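Local coordinates for oxidized polyvinyl alcohol hydrolase (Pseudomonas sp. VM15C, PDB 3WWC), which hydrolyses beta-diketones such as 4,6-nonanedione and cleaves oxidized polyvinyl alcohol in the second step of its degradation, at residues D258-T263 against F270-Y275. The protein carries 1 engineered substitution. Residues are numbered along the deposited sequence; the frame is centred on the assembly and turned at random.
Sequences DLWNCT and FLCADY. With BUA (butanoic acid), chain C; BUA (butanoic acid), chain D.
Trp260 and the pair Cys272-Ala273 form a classic beta bulge in an antiparallel hairpin, strand 259-263 against strand 269-274, beside the butanoic acid pockets. The evidence is a carbonyl with two donors: Trp260 O accepts from Cys272 N at 2.9 Å, nearly straight at hydrogen (173°), and from Ala273 N on a more bent path (140°). Trp260 N returns a bond to Ala273 O. Beyond the bulge, Cys262 and Phe270 satisfy each other's backbone N and O, and a disulfide, Cys262 SG to Cys272 SG, cross-links the strands with chi3 85°. Cys262 CB lies over the Phe270 ring, 3.9 Å from its centroid, a CH-pi contact. On the other side of the disulfide, Cys272 SG meets Trp260 CD1 at 3.4 Å, oblique to the indole.

At the opposite end of the pairing, Asp258 O accepts from Tyr275 N, and a water bridges it to Asp274 OD1. Asp274 lies at the N-cap of helix 275-288: its OD1 accepts from Arg276 N, while OD2 forms a salt bridge with Arg220. Leu259 CD2 packs on this carboxylate, 3.5 Å from Asp274 CG. The Asp258 carboxylate is likewise gripped from outside the hairpin: OD2 by Ser201 OG and Gly254 N, OD1 by His303 ND1. With CG anti to the backbone N, it crosses the Tyr275 side chain, OD1 reaching CD1.

Tyr275, its ring also stacked with His303, lies alongside Trp260, whose CB meets the phenol at its edge. Both residues line one butanoic acid pocket. O2 of that ligand lies only 2.4 Å from Tyr275 OH, so short that the detail of this hydrogen bond is doubtful; the same O2 sits over one face of the indole, and Trp260 CD1 is 3.7 Å from the ligand's C2.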
ATOM      1  N   ASP A 258      -5.904  16.173  -2.206  1.00 14.07           N
ATOM      2  CA  ASP A 258      -5.819  14.724  -2.153  1.00 12.05           C
ATOM      3  C   ASP A 258      -7.159  14.205  -1.598  1.00 12.02           C
ATOM      4  O   ASP A 258      -7.319  13.961  -0.404  1.00 11.36           O
ATOM      5  CB  ASP A 258      -4.623  14.329  -1.279  1.00 10.05           C
ATOM      6  CG  ASP A 258      -4.322  12.820  -1.354  1.00 11.56           C
ATOM      7  OD1 ASP A 258      -5.068  12.105  -2.058  1.00 12.78           O
ATOM      8  OD2 ASP A 258      -3.363  12.353  -0.672  1.00 10.08           O
ATOM      9  N   LEU A 259      -8.105  14.067  -2.536  1.00 14.09           N
ATOM     10  CA  LEU A 259      -9.511  13.704  -2.276  1.00 15.20           C
ATOM     11  C   LEU A 259      -9.928  12.835  -3.430  1.00 17.44           C
ATOM     12  O   LEU A 259      -9.311  12.917  -4.482  1.00 19.33           O
ATOM     13  CB  LEU A 259     -10.386  14.963  -2.322  1.00 17.52           C
ATOM     14  CG  LEU A 259      -9.985  16.125  -1.406  1.00 15.99           C
ATOM     15  CD1 LEU A 259     -10.694  17.436  -1.789  1.00 18.52           C
ATOM     16  CD2 LEU A 259     -10.319  15.726   0.031  1.00 17.38           C
ATOM     17  N   TRP A 260     -10.960  12.031  -3.254  1.00 17.21           N
ATOM     18  CA  TRP A 260     -11.434  11.177  -4.350  1.00 20.04           C
ATOM     19  C   TRP A 260     -12.936  11.286  -4.482  1.00 19.14           C
ATOM     20  O   TRP A 260     -13.661  11.190  -3.493  1.00 18.51           O
ATOM     21  CB  TRP A 260     -11.055   9.696  -4.096  1.00 23.37           C
ATOM     22  CG  TRP A 260     -11.556   8.659  -5.131  1.00 27.60           C
ATOM     23  CD1 TRP A 260     -12.515   7.683  -4.944  1.00 28.19           C
ATOM     24  CD2 TRP A 260     -11.066   8.479  -6.457  1.00 28.68           C
ATOM     25  NE1 TRP A 260     -12.641   6.908  -6.083  1.00 28.55           N
ATOM     26  CE2 TRP A 260     -11.766   7.380  -7.025  1.00 29.71           C
ATOM     27  CE3 TRP A 260     -10.103   9.142  -7.226  1.00 31.65           C
ATOM     28  CZ2 TRP A 260     -11.531   6.929  -8.330  1.00 31.02           C
ATOM     29  CZ3 TRP A 260      -9.865   8.699  -8.529  1.00 32.56           C
ATOM     30  CH2 TRP A 260     -10.581   7.599  -9.066  1.00 32.51           C
ATOM     31  N   ASN A 261     -13.383  11.490  -5.716  1.00 20.91           N
ATOM     32  CA  ASN A 261     -14.823  11.542  -5.981  1.00 22.87           C
ATOM     33  C   ASN A 261     -15.194  10.242  -6.684  1.00 24.54           C
ATOM     34  O   ASN A 261     -14.636   9.896  -7.725  1.00 25.49           O
ATOM     35  CB  ASN A 261     -15.166  12.693  -6.916  1.00 24.08           C
ATOM     36  CG  ASN A 261     -14.883  14.048  -6.288  1.00 23.71           C
ATOM     37  OD1 ASN A 261     -14.322  14.937  -6.930  1.00 31.77           O
ATOM     38  ND2 ASN A 261     -15.252  14.206  -5.053  1.00 23.46           N
ATOM     39  N   CYS A 262     -16.154   9.560  -6.091  1.00 25.41           N
ATOM     40  CA  CYS A 262     -16.672   8.320  -6.622  1.00 27.87           C
ATOM     41  C   CYS A 262     -17.598   8.658  -7.804  1.00 29.20           C
ATOM     42  O   CYS A 262     -18.000   9.803  -7.979  1.00 29.14           O
ATOM     43  CB  CYS A 262     -17.445   7.636  -5.511  1.00 26.56           C
ATOM     44  SG  CYS A 262     -16.346   6.745  -4.343  1.00 28.18           S
ATOM     45  N   THR A 263     -17.945   7.664  -8.599  1.00 30.25           N
ATOM     46  CA  THR A 263     -18.843   7.914  -9.726  1.00 32.01           C
ATOM     47  C   THR A 263     -20.095   7.040  -9.587  1.00 33.42           C
ATOM     48  O   THR A 263     -19.977   5.833  -9.538  1.00 33.73           O
ATOM     49  CB  THR A 263     -18.166   7.551 -11.063  1.00 31.95           C
ATOM     50  OG1 THR A 263     -16.938   8.281 -11.208  1.00 31.17           O
ATOM     51  CG2 THR A 263     -19.097   7.876 -12.229  1.00 32.25           C
ATOM     52  N   PHE A 270     -19.277  12.320  -6.693  1.00 29.61           N
ATOM     53  CA  PHE A 270     -19.504  12.828  -5.337  1.00 27.10           C
ATOM     54  C   PHE A 270     -18.303  12.513  -4.440  1.00 25.34           C
ATOM     55  O   PHE A 270     -17.667  11.486  -4.598  1.00 25.90           O
ATOM     56  CB  PHE A 270     -20.795  12.268  -4.724  1.00 27.66           C
ATOM     57  CG  PHE A 270     -20.769  10.792  -4.453  1.00 28.40           C
ATOM     58  CD1 PHE A 270     -20.517  10.313  -3.169  1.00 27.99           C
ATOM     59  CD2 PHE A 270     -20.971   9.875  -5.483  1.00 28.91           C
ATOM     60  CE1 PHE A 270     -20.464   8.936  -2.916  1.00 28.91           C
ATOM     61  CE2 PHE A 270     -20.922   8.489  -5.241  1.00 28.23           C
ATOM     62  CZ  PHE A 270     -20.667   8.021  -3.953  1.00 28.52           C
ATOM     63  N   LEU A 271     -17.989  13.399  -3.515  1.00 23.51           N
ATOM     64  CA  LEU A 271     -16.826  13.170  -2.637  1.00 21.64           C
ATOM     65  C   LEU A 271     -16.980  11.924  -1.754  1.00 21.18           C
ATOM     66  O   LEU A 271     -17.918  11.829  -0.990  1.00 21.76           O
ATOM     67  CB  LEU A 271     -16.612  14.408  -1.756  1.00 20.23           C
ATOM     68  CG  LEU A 271     -15.411  14.339  -0.779  1.00 19.97           C
ATOM     69  CD1 LEU A 271     -14.100  14.257  -1.584  1.00 20.88           C
ATOM     70  CD2 LEU A 271     -15.401  15.577   0.129  1.00 20.51           C
ATOM     71  N   CYS A 272     -16.058  10.955  -1.843  1.00 20.91           N
ATOM     72  CA  CYS A 272     -16.204   9.748  -1.009  1.00 20.98           C
ATOM     73  C   CYS A 272     -14.963   9.427  -0.194  1.00 19.66           C
ATOM     74  O   CYS A 272     -14.973   8.477   0.599  1.00 18.62           O
ATOM     75  CB  CYS A 272     -16.546   8.515  -1.862  1.00 22.53           C
ATOM     76  SG  CYS A 272     -15.385   8.157  -3.202  1.00 25.77           S
ATOM     77  N   ALA A 273     -13.886  10.184  -0.415  1.00 17.97           N
ATOM     78  CA  ALA A 273     -12.685   9.931   0.369  1.00 17.81           C
ATOM     79  C   ALA A 273     -11.834  11.183   0.486  1.00 14.72           C
ATOM     80  O   ALA A 273     -11.689  11.926  -0.487  1.00 15.63           O
ATOM     81  CB  ALA A 273     -11.874   8.823  -0.247  1.00 19.82           C
ATOM     82  N   ASP A 274     -11.300  11.393   1.682  1.00 12.56           N
ATOM     83  CA  ASP A 274     -10.421  12.522   1.958  1.00 12.12           C
ATOM     84  C   ASP A 274      -9.199  11.856   2.588  1.00 11.46           C
ATOM     85  O   ASP A 274      -9.300  11.224   3.630  1.00 10.93           O
ATOM     86  CB  ASP A 274     -11.098  13.458   2.963  1.00 11.99           C
ATOM     87  CG  ASP A 274     -10.223  14.643   3.341  1.00 13.08           C
ATOM     88  OD1 ASP A 274      -8.987  14.586   3.102  1.00 12.81           O
ATOM     89  OD2 ASP A 274     -10.765  15.653   3.870  1.00 15.87           O
ATOM     90  N   TYR A 275      -8.033  12.032   1.960  1.00  9.92           N
ATOM     91  CA  TYR A 275      -6.866  11.301   2.487  1.00 10.07           C
ATOM     92  C   TYR A 275      -6.064  12.014   3.562  1.00 10.11           C
ATOM     93  O   TYR A 275      -5.083  11.490   4.092  1.00  9.57           O
ATOM     94  CB  TYR A 275      -6.002  10.818   1.295  1.00 11.13           C
ATOM     95  CG  TYR A 275      -6.832   9.923   0.396  1.00 13.38           C
ATOM     96  CD1 TYR A 275      -7.595  10.471  -0.642  1.00 13.50           C
ATOM     97  CD2 TYR A 275      -6.891   8.549   0.622  1.00 12.00           C
ATOM     98  CE1 TYR A 275      -8.405   9.668  -1.441  1.00 17.12           C
ATOM     99  CE2 TYR A 275      -7.712   7.745  -0.160  1.00 14.30           C
ATOM    100  CZ  TYR A 275      -8.449   8.313  -1.172  1.00 15.03           C
ATOM    101  OH  TYR A 275      -9.262   7.533  -1.947  1.00 19.48           O
TER
HETATM  102  C1  BUA C 402     -12.193   4.591  -1.923  0.50 32.18           C
HETATM  103  C2  BUA C 402     -10.995   5.292  -2.566  1.00 31.98           C
HETATM  104  C3  BUA C 402     -10.234   4.286  -3.431  1.00 30.41           C
HETATM  105  C4  BUA C 402      -9.084   4.966  -4.177  1.00 30.26           C
HETATM  106  O1  BUA C 402      -8.777   4.487  -5.293  1.00 22.42           O
HETATM  107  O2  BUA C 402      -8.498   5.899  -3.580  1.00 30.08           O
HETATM  108  C1  BUA D 403     -12.276   4.716  -1.068  0.50 43.68           C
HETATM  109  C2  BUA D 403     -13.603   4.090  -0.636  1.00 43.54           C
HETATM  110  C3  BUA D 403     -14.762   4.937  -1.169  1.00 44.57           C
HETATM  111  C4  BUA D 403     -16.087   4.270  -0.795  1.00 45.59           C
HETATM  112  O1  BUA D 403     -16.061   3.413   0.114  1.00 45.76           O
HETATM  113  O2  BUA D 403     -17.100   4.632  -1.432  1.00 46.44           O
HETATM  114  O   HOH W   1      -6.701  15.743   1.680  1.00 14.68           O